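PDB 6IK4: elastinolytic metalloprotease from Pseudoalteromonas sp. CF6-2, which is a zinc-dependent M23-family endopeptidase that probably cleaves peptide bonds in elastin and in bacterial peptidoglycan. Local coordinates for residues Thr46-Ile57 / Asp89-Tyr100. Numbering follows the deposited sequence.
Sequences TPWVQAAHGGVI and DTVQPGTLLGRY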
loop_
_atom_site.group_PDB
_atom_site.type_symbol
_atom_site.label_atom_id
_atom_site.label_comp_id
_atom_site.label_asym_id
_atom_site.label_seq_id
_atom_site.Cartn_x
_atom_site.Cartn_y
_atom_site.Cartn_z
ATOM N N THR A 46 -13.596 2.420 8.408
ATOM C CA THR A 46 -12.365 2.381 7.613
ATOM C C THR A 46 -12.601 2.912 6.196
ATOM O O THR A 46 -13.692 2.761 5.640
ATOM C CB THR A 46 -11.814 0.961 7.551
ATOM O OG1 THR A 46 -12.847 0.052 7.143
ATOM C CG2 THR A 46 -11.255 0.540 8.906
ATOM N N PRO A 47 -11.589 3.537 5.589
ATOM C CA PRO A 47 -11.792 4.225 4.310
ATOM C C PRO A 47 -11.696 3.283 3.118
ATOM O O PRO A 47 -11.252 2.139 3.218
ATOM C CB PRO A 47 -10.645 5.239 4.276
ATOM C CG PRO A 47 -9.539 4.515 5.005
ATOM C CD PRO A 47 -10.251 3.814 6.145
ATOM N N TRP A 48 -12.105 3.813 1.965
ATOM C CA TRP A 48 -11.864 3.152 0.694
ATOM C C TRP A 48 -10.442 3.437 0.228
ATOM O O TRP A 48 -9.873 4.501 0.514
ATOM C CB TRP A 48 -12.878 3.617 -0.360
ATOM C CG TRP A 48 -14.291 3.225 0.002
ATOM C CD1 TRP A 48 -15.128 3.887 0.852
ATOM C CD2 TRP A 48 -15.005 2.063 -0.442
ATOM N NE1 TRP A 48 -16.325 3.212 0.962
ATOM C CE2 TRP A 48 -16.276 2.091 0.175
ATOM C CE3 TRP A 48 -14.694 1.003 -1.301
ATOM C CZ2 TRP A 48 -17.239 1.100 -0.046
ATOM C CZ3 TRP A 48 -15.654 0.009 -1.515
ATOM C CH2 TRP A 48 -16.911 0.072 -0.893
ATOM N N VAL A 49 -9.870 2.466 -0.487
ATOM C CA VAL A 49 -8.489 2.509 -0.968
ATOM C C VAL A 49 -8.529 2.703 -2.479
ATOM O O VAL A 49 -9.254 1.981 -3.177
ATOM C CB VAL A 49 -7.735 1.217 -0.600
ATOM C CG1 VAL A 49 -6.284 1.268 -1.075
ATOM C CG2 VAL A 49 -7.772 0.971 0.914
ATOM N N GLN A 50 -7.761 3.670 -2.986
ATOM C CA GLN A 50 -7.728 3.978 -4.413
ATOM C C GLN A 50 -6.580 3.239 -5.097
ATOM O O GLN A 50 -5.505 3.066 -4.519
ATOM C CB GLN A 50 -7.555 5.483 -4.651
ATOM C CG GLN A 50 -8.696 6.335 -4.099
ATOM C CD GLN A 50 -8.398 7.816 -4.158
ATOM O OE1 GLN A 50 -7.504 8.260 -4.887
ATOM N NE2 GLN A 50 -9.147 8.595 -3.384
ATOM N N ALA A 51 -6.811 2.818 -6.343
ATOM C CA ALA A 51 -5.731 2.247 -7.144
ATOM C C ALA A 51 -4.607 3.267 -7.320
ATOM O O ALA A 51 -4.846 4.404 -7.751
ATOM C CB ALA A 51 -6.254 1.802 -8.516
ATOM N N ALA A 52 -3.376 2.849 -6.990
ATOM C CA ALA A 52 -2.197 3.707 -7.107
ATOM C C ALA A 52 -1.834 4.013 -8.556
ATOM O O ALA A 52 -1.048 4.937 -8.798
ATOM C CB ALA A 52 -0.994 3.047 -6.416
ATOM N N HIS A 53 -2.397 3.272 -9.503
ATOM C CA HIS A 53 -2.120 3.385 -10.936
ATOM C C HIS A 53 -3.155 2.526 -11.659
ATOM O O HIS A 53 -3.941 1.818 -11.029
ATOM C CB HIS A 53 -0.709 2.904 -11.265
ATOM C CG HIS A 53 -0.471 1.486 -10.847
ATOM N ND1 HIS A 53 -0.852 0.404 -11.616
ATOM C CD2 HIS A 53 0.040 0.975 -9.704
ATOM C CE1 HIS A 53 -0.559 -0.713 -10.973
ATOM N NE2 HIS A 53 -0.018 -0.394 -9.808
ATOM N N GLY A 54 -3.133 2.578 -13.000
ATOM C CA GLY A 54 -4.046 1.770 -13.789
ATOM C C GLY A 54 -3.502 0.385 -14.114
ATOM O O GLY A 54 -2.306 0.114 -13.978
ATOM N N GLY A 55 -4.399 -0.510 -14.514
ATOM C CA GLY A 55 -3.981 -1.836 -14.916
ATOM C C GLY A 55 -5.104 -2.853 -14.810
ATOM O O GLY A 55 -6.276 -2.511 -14.654
ATOM N N VAL A 56 -4.700 -4.124 -14.908
ATOM C CA VAL A 56 -5.609 -5.269 -14.911
ATOM C C VAL A 56 -5.667 -5.865 -13.513
ATOM O O VAL A 56 -4.636 -5.998 -12.838
ATOM C CB VAL A 56 -5.155 -6.326 -15.940
ATOM C CG1 VAL A 56 -6.162 -7.467 -16.016
ATOM C CG2 VAL A 56 -4.999 -5.677 -17.312
ATOM N N ILE A 57 -6.873 -6.247 -13.085
ATOM C CA ILE A 57 -7.114 -6.746 -11.737
ATOM C C ILE A 57 -6.827 -8.237 -11.660
ATOM O O ILE A 57 -7.203 -9.007 -12.556
ATOM C CB ILE A 57 -8.573 -6.465 -11.325
ATOM C CG1 ILE A 57 -8.818 -4.965 -11.156
ATOM C CG2 ILE A 57 -8.969 -7.279 -10.076
ATOM C CD1 ILE A 57 -8.171 -4.374 -9.909
ATOM N N ASP A 89 -10.723 -7.467 -14.895
ATOM C CA ASP A 89 -11.244 -6.108 -14.971
ATOM C C ASP A 89 -10.094 -5.116 -15.111
ATOM O O ASP A 89 -8.962 -5.381 -14.695
ATOM C CB ASP A 89 -12.069 -5.766 -13.722
ATOM C CG ASP A 89 -13.421 -6.470 -13.694
ATOM O OD1 ASP A 89 -13.864 -6.957 -14.765
ATOM O OD2 ASP A 89 -14.033 -6.545 -12.596
ATOM N N THR A 90 -10.389 -3.968 -15.718
ATOM C CA THR A 90 -9.431 -2.883 -15.877
ATOM C C THR A 90 -9.822 -1.730 -14.958
ATOM O O THR A 90 -11.007 -1.401 -14.840
ATOM C CB THR A 90 -9.378 -2.423 -17.343
ATOM O OG1 THR A 90 -8.766 -3.448 -18.145
ATOM C CG2 THR A 90 -8.586 -1.139 -17.495
ATOM N N VAL A 91 -8.831 -1.132 -14.293
ATOM C CA VAL A 91 -9.078 0.050 -13.477
ATOM C C VAL A 91 -8.116 1.149 -13.906
ATOM O O VAL A 91 -7.112 0.909 -14.578
ATOM C CB VAL A 91 -8.946 -0.224 -11.963
ATOM C CG1 VAL A 91 -10.010 -1.225 -11.512
ATOM C CG2 VAL A 91 -7.547 -0.735 -11.627
ATOM N N GLN A 92 -8.455 2.365 -13.509
ATOM C CA GLN A 92 -7.696 3.580 -13.723
ATOM C C GLN A 92 -7.065 4.027 -12.418
ATOM O O GLN A 92 -7.514 3.633 -11.331
ATOM C CB GLN A 92 -8.613 4.696 -14.247
ATOM C CG GLN A 92 -9.405 4.326 -15.477
ATOM C CD GLN A 92 -8.515 4.057 -16.655
ATOM O OE1 GLN A 92 -7.620 4.847 -16.956
ATOM N NE2 GLN A 92 -8.750 2.938 -17.340
ATOM N N PRO A 93 -6.025 4.860 -12.480
ATOM C CA PRO A 93 -5.520 5.498 -11.261
ATOM C C PRO A 93 -6.667 6.155 -10.516
ATOM O O PRO A 93 -7.490 6.851 -11.110
ATOM C CB PRO A 93 -4.528 6.538 -11.793
ATOM C CG PRO A 93 -4.136 6.024 -13.138
ATOM C CD PRO A 93 -5.367 5.391 -13.689
ATOM N N GLY A 94 -6.741 5.906 -9.211
ATOM C CA GLY A 94 -7.766 6.500 -8.384
ATOM C C GLY A 94 -9.012 5.656 -8.183
ATOM O O GLY A 94 -9.790 5.948 -7.268
ATOM N N THR A 95 -9.215 4.614 -8.988
ATOM C CA THR A 95 -10.417 3.793 -8.865
ATOM C C THR A 95 -10.539 3.203 -7.463
ATOM O O THR A 95 -9.570 2.669 -6.916
ATOM C CB THR A 95 -10.374 2.667 -9.900
ATOM O OG1 THR A 95 -10.346 3.230 -11.218
ATOM C CG2 THR A 95 -11.585 1.770 -9.761
ATOM N N LEU A 96 -11.736 3.298 -6.881
ATOM C CA LEU A 96 -12.004 2.704 -5.567
ATOM C C LEU A 96 -11.986 1.179 -5.668
ATOM O O LEU A 96 -12.889 0.586 -6.264
ATOM C CB LEU A 96 -13.358 3.186 -5.045
ATOM C CG LEU A 96 -13.472 4.698 -4.874
ATOM C CD1 LEU A 96 -14.844 5.072 -4.315
ATOM C CD2 LEU A 96 -12.356 5.223 -3.966
ATOM N N LEU A 97 -10.980 0.533 -5.057
ATOM C CA LEU A 97 -10.839 -0.921 -5.157
ATOM C C LEU A 97 -11.676 -1.663 -4.120
ATOM O O LEU A 97 -12.069 -2.815 -4.345
ATOM C CB LEU A 97 -9.362 -1.314 -4.983
ATOM C CG LEU A 97 -8.413 -0.816 -6.082
ATOM C CD1 LEU A 97 -6.941 -1.121 -5.743
ATOM C CD2 LEU A 97 -8.803 -1.436 -7.436
ATOM N N GLY A 98 -11.929 -1.031 -2.989
ATOM C CA GLY A 98 -12.471 -1.695 -1.823
ATOM C C GLY A 98 -12.106 -0.864 -0.609
ATOM O O GLY A 98 -11.515 0.209 -0.721
ATOM N N ARG A 99 -12.488 -1.368 0.556
ATOM C CA ARG A 99 -12.054 -0.773 1.819
ATOM C C ARG A 99 -10.953 -1.636 2.415
ATOM O O ARG A 99 -10.852 -2.823 2.109
ATOM C CB ARG A 99 -13.217 -0.665 2.818
ATOM C CG ARG A 99 -14.318 0.286 2.399
ATOM C CD ARG A 99 -15.552 0.177 3.303
ATOM N NE ARG A 99 -15.252 0.413 4.715
ATOM C CZ ARG A 99 -16.141 0.280 5.703
ATOM N NH1 ARG A 99 -17.395 -0.081 5.437
ATOM N NH2 ARG A 99 -15.784 0.518 6.959
ATOM N N TYR A 100 -10.117 -1.052 3.278
ATOM C CA TYR A 100 -9.340 -1.956 4.111
ATOM C C TYR A 100 -10.226 -2.366 5.272
ATOM O O TYR A 100 -11.082 -1.597 5.714
ATOM C CB TYR A 100 -7.982 -1.394 4.566
ATOM C CG TYR A 100 -7.866 -0.138 5.410
ATOM C CD1 TYR A 100 -8.180 -0.136 6.770
ATOM C CD2 TYR A 100 -7.309 1.016 4.867
ATOM C CE1 TYR A 100 -8.017 1.018 7.542
ATOM C CE2 TYR A 100 -7.133 2.158 5.624
ATOM C CZ TYR A 100 -7.482 2.153 6.958
ATOM O OH TYR A 100 -7.304 3.302 7.696
#
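Two antiparallel strand pairings of the M23 peptidase sheet, 48-50 with 96-100 and 55-57 with 90-91, frame this contact; a type II turn from Gln92 to Thr95 links 90-91 to 96-100, and residues 51-54 link the two strands opposite. In the first, Val49 N donates to Gly98 O at 2.8 Å and Val49 O accepts from Leu97 N, both nearly straight; in the second, Gly55 and Val91 exchange two bonds. Between them Gly94 N, inside the turn, reaches a lone pair of Ala51 O at 2.8 Å, which fixes the turn against the opposing chain.

Arg99 lies across Trp48: its CG stands 3.4 Å above the indole plane, 17° off the normal of the five-membered ring, a CH-pi contact. A bend at chi3 (57°) then carries the guanidinium past the ring to Thr46, where NH2 donates to Thr46 OG1 at 3.0 Å, the acceptor lying 24° out of the guanidinium plane, and NE makes a weak bond to the carbonyl O. An alanine here is likely to leave one indole face without its aliphatic cover and Thr46 OG1 without its donor.

Thr46 OG1 in turn donates to Tyr100 O at 2.8 Å. Tyr100 presents a ring face to Pro47, whose CD sits 3.3 Å from Tyr100 CZ, while Val49 CG2 meets the ring edge; the phenol OH bonds to Asn37 N. The side chain of Tyr100 is about 5 Å from those of His79 and His118, both predicted active-site residues, consistent with the end of strand 96-100 lying beside the active site. At the far end, Ile57 CD1 packs 3.9 Å from Leu97 CD2, and Ile57 also touches Ile65 and Val67 of strand 64-68.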